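Long-range contacts in Mll8374 protein (PDB 3B5E), which probably hydrolyses carboxylic esters as a serine carboxylesterase of the alpha/beta-hydrolase fold: residues Ala167-Tyr172 with Ser197-Gly202; Ala140-Met145 with Leu162-Ala167. One frame throughout, in Å; residues are numbered along the deposited sequence.

Interaction 1: residues Ala167-Tyr172 with Ser197-Gly202; sequences AADETY and SGHDIG. With EDO (1,2-ethanediol), chain F.
In both D169 and H199 chi1 sets CG anti to the backbone N (-171° and -165°), and the two side chains then run alongside each other. The link is a hydrogen bond from H199 ND1 to D169 OD2, 2.7 Å long and nearly straight. OD2 sits in the imidazole plane, at the ring edge, whereas ND1 stands above the carboxylate plane, the two planes being 71° apart. The other oxygen is occupied too: D169 OD1 accepts from Y172 N at 3.2 Å, an Asx motif that limits rotation of the carboxylate. Y172 CD2 comes within 3.6 Å of H199 CE1, and the two rings meet obliquely, with Y172 CE2 over one imidazole face near its rim. Beside this pair the backbones meet where A168 N donates to S197 O at 3.0 Å, and A168 C packs against G198 CA. A 1,2-ethanediol, probably from the crystallisation liquor, takes a bond from H199 N to its O2 at 2.8 Å and another from D200 N to its O1. An alanine in place of D169 would probably leave H199 ND1 without its acceptor and Y172 N without its side-chain acceptor, setting the imidazole freer to turn. The other ring nitrogen, H199 NE2, is hydrogen-bonded to S119 OG, with S119 in a GxSxG nucleophile-elbow pattern. The chain of contacts S119-H199-D169 is therefore consistent with the charge-relay triad of an alpha/beta-hydrolase, in which the carboxylate would orient and polarise the imidazole.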
loop_
_atom_site.group_PDB
_atom_site.type_symbol
_atom_site.label_atom_id
_atom_site.label_comp_id
_atom_site.label_asym_id
_atom_site.label_seq_id
_atom_site.Cartn_x
_atom_site.Cartn_y
_atom_site.Cartn_z
ATOM N N ALA A 167 -9.097 5.931 -15.473
ATOM C CA ALA A 167 -10.340 6.161 -16.291
ATOM C C ALA A 167 -10.621 4.989 -17.207
ATOM O O ALA A 167 -11.777 4.670 -17.487
ATOM C CB ALA A 167 -10.186 7.460 -17.185
ATOM N N ALA A 168 -9.547 4.346 -17.666
ATOM C CA ALA A 168 -9.605 3.243 -18.622
ATOM C C ALA A 168 -9.612 1.891 -17.902
ATOM O O ALA A 168 -9.544 0.847 -18.537
ATOM C CB ALA A 168 -8.424 3.331 -19.596
ATOM N N ASP A 169 -9.668 1.921 -16.561
ATOM C CA ASP A 169 -9.699 0.711 -15.728
ATOM C C ASP A 169 -11.145 0.242 -15.699
ATOM O O ASP A 169 -11.929 0.582 -14.832
ATOM C CB ASP A 169 -9.137 1.006 -14.337
ATOM C CG ASP A 169 -8.931 -0.268 -13.489
ATOM O OD1 ASP A 169 -9.439 -1.374 -13.891
ATOM O OD2 ASP A 169 -8.253 -0.145 -12.446
ATOM N N GLU A 170 -11.511 -0.506 -16.727
ATOM C CA GLU A 170 -12.894 -0.895 -16.978
ATOM C C GLU A 170 -13.476 -1.779 -15.859
ATOM O O GLU A 170 -14.614 -1.584 -15.418
ATOM C CB GLU A 170 -12.929 -1.627 -18.315
ATOM C CG GLU A 170 -14.273 -1.966 -18.860
ATOM C CD GLU A 170 -14.171 -2.699 -20.222
ATOM O OE1 GLU A 170 -13.213 -3.507 -20.417
ATOM O OE2 GLU A 170 -15.054 -2.483 -21.083
ATOM N N THR A 171 -12.652 -2.679 -15.351
ATOM C CA THR A 171 -13.083 -3.668 -14.377
ATOM C C THR A 171 -13.230 -3.052 -12.979
ATOM O O THR A 171 -14.208 -3.308 -12.292
ATOM C CB THR A 171 -12.089 -4.866 -14.326
ATOM O OG1 THR A 171 -11.981 -5.447 -15.625
ATOM C CG2 THR A 171 -12.541 -5.963 -13.330
ATOM N N TYR A 172 -12.241 -2.269 -12.562
ATOM C CA TYR A 172 -12.137 -1.820 -11.169
ATOM C C TYR A 172 -12.453 -0.353 -10.907
ATOM O O TYR A 172 -12.766 0.001 -9.752
ATOM C CB TYR A 172 -10.742 -2.147 -10.647
ATOM C CG TYR A 172 -10.500 -3.624 -10.694
ATOM C CD1 TYR A 172 -11.249 -4.474 -9.895
ATOM C CD2 TYR A 172 -9.537 -4.179 -11.531
ATOM C CE1 TYR A 172 -11.081 -5.857 -9.925
ATOM C CE2 TYR A 172 -9.361 -5.581 -11.580
ATOM C CZ TYR A 172 -10.130 -6.402 -10.759
ATOM O OH TYR A 172 -9.969 -7.766 -10.750
ATOM N N SER A 197 -5.078 6.686 -17.593
ATOM C CA SER A 197 -4.568 5.310 -17.563
ATOM C C SER A 197 -5.617 4.254 -17.271
ATOM O O SER A 197 -6.715 4.534 -16.757
ATOM C CB SER A 197 -3.431 5.201 -16.526
ATOM O OG SER A 197 -2.405 6.047 -16.936
ATOM N N GLY A 198 -5.294 3.022 -17.653
ATOM C CA GLY A 198 -6.051 1.871 -17.219
ATOM C C GLY A 198 -5.628 1.346 -15.863
ATOM O O GLY A 198 -5.272 2.099 -14.950
ATOM N N HIS A 199 -5.681 0.025 -15.717
ATOM C CA HIS A 199 -5.261 -0.616 -14.467
ATOM C C HIS A 199 -3.731 -0.627 -14.254
ATOM O O HIS A 199 -3.285 -0.763 -13.133
ATOM C CB HIS A 199 -5.816 -2.031 -14.384
ATOM C CG HIS A 199 -5.739 -2.600 -13.013
ATOM N ND1 HIS A 199 -6.520 -2.140 -11.978
ATOM C CD2 HIS A 199 -4.959 -3.581 -12.494
ATOM C CE1 HIS A 199 -6.237 -2.820 -10.882
ATOM N NE2 HIS A 199 -5.277 -3.684 -11.164
ATOM N N ASP A 200 -2.954 -0.449 -15.313
ATOM C CA ASP A 200 -1.512 -0.394 -15.193
ATOM C C ASP A 200 -1.102 0.932 -14.559
ATOM O O ASP A 200 -1.784 1.949 -14.706
ATOM C CB ASP A 200 -0.814 -0.489 -16.557
ATOM C CG ASP A 200 -0.772 -1.918 -17.128
ATOM O OD1 ASP A 200 -1.228 -2.893 -16.470
ATOM O OD2 ASP A 200 -0.252 -2.061 -18.272
ATOM N N ILE A 201 0.053 0.912 -13.902
ATOM C CA ILE A 201 0.573 2.088 -13.251
ATOM C C ILE A 201 1.889 2.479 -13.874
ATOM O O ILE A 201 2.545 1.685 -14.556
ATOM C CB ILE A 201 0.717 1.894 -11.718
ATOM C CG1 ILE A 201 1.577 0.659 -11.388
ATOM C CG2 ILE A 201 -0.692 1.834 -11.041
ATOM C CD1 ILE A 201 2.030 0.605 -9.934
ATOM N N GLY A 202 2.287 3.716 -13.648
ATOM C CA GLY A 202 3.452 4.249 -14.354
ATOM C C GLY A 202 3.826 5.654 -13.951
ATOM O O GLY A 202 3.508 6.104 -12.878
HETATM C C1 EDO F . -4.045 -1.526 -18.290
HETATM O O1 EDO F . -3.664 -0.117 -18.321
HETATM C C2 EDO F . -5.453 -1.840 -18.818
HETATM O O2 EDO F . -6.477 -1.671 -17.819
#

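Interaction 2: residues Ala140-Met145 with Leu162-Ala167. With EDO (1,2-ethanediol), chain I.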
loop_
_atom_site.group_PDB
_atom_site.type_symbol
_atom_site.label_atom_id
_atom_site.label_comp_id
_atom_site.label_asym_id
_atom_site.label_seq_id
_atom_site.Cartn_x
_atom_site.Cartn_y
_atom_site.Cartn_z
ATOM N N ALA A 140 -0.865 5.832 -0.023
ATOM C CA ALA A 140 -1.038 6.089 -1.460
ATOM C C ALA A 140 -1.548 4.781 -2.058
ATOM O O ALA A 140 -0.836 3.755 -2.049
ATOM C CB ALA A 140 0.244 6.513 -2.119
ATOM N N LEU A 141 -2.795 4.825 -2.549
ATOM C CA LEU A 141 -3.517 3.648 -2.959
ATOM C C LEU A 141 -3.734 3.719 -4.475
ATOM O O LEU A 141 -4.542 4.521 -4.962
ATOM C CB LEU A 141 -4.889 3.567 -2.253
ATOM C CG LEU A 141 -4.910 3.648 -0.714
ATOM C CD1 LEU A 141 -6.328 3.543 -0.190
ATOM C CD2 LEU A 141 -4.040 2.598 -0.040
ATOM N N LEU A 142 -3.028 2.872 -5.210
ATOM C CA LEU A 142 -3.069 2.905 -6.674
ATOM C C LEU A 142 -4.011 1.800 -7.150
ATOM O O LEU A 142 -3.786 0.622 -6.850
ATOM C CB LEU A 142 -1.682 2.719 -7.256
ATOM C CG LEU A 142 -0.612 3.710 -6.788
ATOM C CD1 LEU A 142 0.703 3.459 -7.544
ATOM C CD2 LEU A 142 -1.094 5.157 -6.915
ATOM N N ARG A 143 -5.069 2.197 -7.860
ATOM C CA ARG A 143 -6.115 1.287 -8.362
ATOM C C ARG A 143 -6.747 0.382 -7.281
ATOM O O ARG A 143 -6.818 -0.827 -7.455
ATOM C CB ARG A 143 -5.622 0.455 -9.531
ATOM C CG ARG A 143 -4.757 1.181 -10.536
ATOM C CD ARG A 143 -5.520 2.262 -11.309
ATOM N NE ARG A 143 -4.607 2.778 -12.317
ATOM C CZ ARG A 143 -3.673 3.690 -12.083
ATOM N NH1 ARG A 143 -3.571 4.310 -10.912
ATOM N NH2 ARG A 143 -2.844 4.022 -13.048
ATOM N N PRO A 144 -7.227 0.972 -6.154
ATOM C CA PRO A 144 -7.806 0.214 -5.068
ATOM C C PRO A 144 -9.315 -0.023 -5.234
ATOM O O PRO A 144 -9.932 0.531 -6.119
ATOM C CB PRO A 144 -7.590 1.139 -3.872
ATOM C CG PRO A 144 -7.808 2.519 -4.524
ATOM C CD PRO A 144 -7.214 2.421 -5.859
HETATM N N MSE A 145 -9.870 -0.851 -4.364
HETATM C CA MSE A 145 -11.300 -1.080 -4.251
HETATM C C MSE A 145 -11.606 -1.477 -2.817
HETATM O O MSE A 145 -10.707 -1.875 -2.102
HETATM C CB MSE A 145 -11.772 -2.169 -5.237
HETATM C CG MSE A 145 -11.307 -3.580 -4.919
HETATM SE SE MSE A 145 -12.111 -4.862 -6.112
HETATM C CE MSE A 145 -13.972 -4.749 -5.522
ATOM N N LEU A 162 -4.149 9.183 -0.448
ATOM C CA LEU A 162 -4.226 9.476 -1.853
ATOM C C LEU A 162 -4.764 8.203 -2.543
ATOM O O LEU A 162 -4.318 7.100 -2.226
ATOM C CB LEU A 162 -2.838 9.845 -2.399
ATOM C CG LEU A 162 -2.683 9.942 -3.898
ATOM C CD1 LEU A 162 -3.386 11.190 -4.513
ATOM C CD2 LEU A 162 -1.190 9.918 -4.226
ATOM N N ILE A 163 -5.717 8.379 -3.474
ATOM C CA ILE A 163 -6.250 7.316 -4.329
ATOM C C ILE A 163 -6.043 7.736 -5.770
ATOM O O ILE A 163 -6.338 8.910 -6.135
ATOM C CB ILE A 163 -7.769 7.057 -4.043
ATOM C CG1 ILE A 163 -7.958 6.484 -2.635
ATOM C CG2 ILE A 163 -8.386 6.179 -5.149
ATOM C CD1 ILE A 163 -9.410 6.519 -2.162
ATOM N N ILE A 164 -5.472 6.844 -6.592
ATOM C CA ILE A 164 -5.398 7.100 -8.021
ATOM C C ILE A 164 -6.100 6.003 -8.791
ATOM O O ILE A 164 -5.669 4.841 -8.769
ATOM C CB ILE A 164 -3.978 7.212 -8.524
ATOM C CG1 ILE A 164 -3.162 8.156 -7.645
ATOM C CG2 ILE A 164 -3.988 7.678 -10.029
ATOM C CD1 ILE A 164 -1.767 8.442 -8.195
ATOM N N ALA A 165 -7.218 6.385 -9.414
ATOM C CA ALA A 165 -8.060 5.536 -10.233
ATOM C C ALA A 165 -7.688 5.714 -11.676
ATOM O O ALA A 165 -7.302 6.793 -12.132
ATOM C CB ALA A 165 -9.544 5.895 -10.048
ATOM N N GLY A 166 -7.897 4.651 -12.442
ATOM C CA GLY A 166 -7.675 4.752 -13.866
ATOM C C GLY A 166 -8.987 4.907 -14.627
ATOM O O GLY A 166 -9.872 4.090 -14.500
ATOM N N ALA A 167 -9.097 5.931 -15.473
ATOM C CA ALA A 167 -10.340 6.161 -16.291
ATOM C C ALA A 167 -10.621 4.989 -17.207
ATOM O O ALA A 167 -11.777 4.670 -17.487
ATOM C CB ALA A 167 -10.186 7.460 -17.185
HETATM C C1 EDO I . -8.247 -5.445 -6.982
HETATM O O1 EDO I . -6.899 -5.847 -6.815
HETATM C C2 EDO I . -8.302 -4.022 -7.522
HETATM O O2 EDO I . -8.144 -2.996 -6.517
#
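A140 starts the pairing with L162: two neighbouring parallel strands of the central sheet, 140-142 and 162-166, run 13° apart with axes 4.7 Å from each other. L141 makes two of the backbone bonds, its N donating to L162 O at 2.8 Å and its O accepting from I164 N at 3.0 Å. Its side chain lies on the same sheet face as I163, where L141 CD1 meets I163 CG1 at 4.2 Å and helices 120-131 and 176-185 pack. L142 points to the other face, that of I164 and helix 203-214; the two side chains run alongside each other, with L142 CD2 3.6 Å from I164 CD1. At R143 the strand has ended and the backbone turns to positive phi (53°), yet R143 N still reaches I164 O at 2.9 Å. A bend at chi2 (-67°) turns CD toward the neighbouring strand, where it packs on G166 N at 3.6 Å; beyond it R143 NH1 adds a second bond to I164 O, 3.0 Å, from well above the carbonyl plane. P144 CG then touches I163 CG2, and R143 O accepts from a 1,2-ethanediol that also bonds S119 OG. Buried and gripped further by a salt bridge from NH1 to D205 and a bond from NE to G198 O, the guanidinium likely keeps its charge, balanced by D205 and further stabilised by the carbonyl oxygens of I164 and G198.

Overall arrangement
The centres of interactions 1 and 2 lie about 9 Å apart. A167 belongs to both: strand 160-166 pairs with 138-142 in interaction 2, then runs on into the loop that carries D169. R143 provides the direct bridge, its NE lying 2.8 Å from G198 O in a probable hydrogen bond, while its CG packs 3.6 Å from H199 O and its CZ 3.7 Å from I201 CG2. The arginine of interaction 2 thus contacts the histidine loop of interaction 1 directly. S119 connects them a second time, through H199 NE2 and through the second ethanediol, the one bonded to R143 O; though probably from the crystallisation liquor, it may mark part of the presumed active-site pocket.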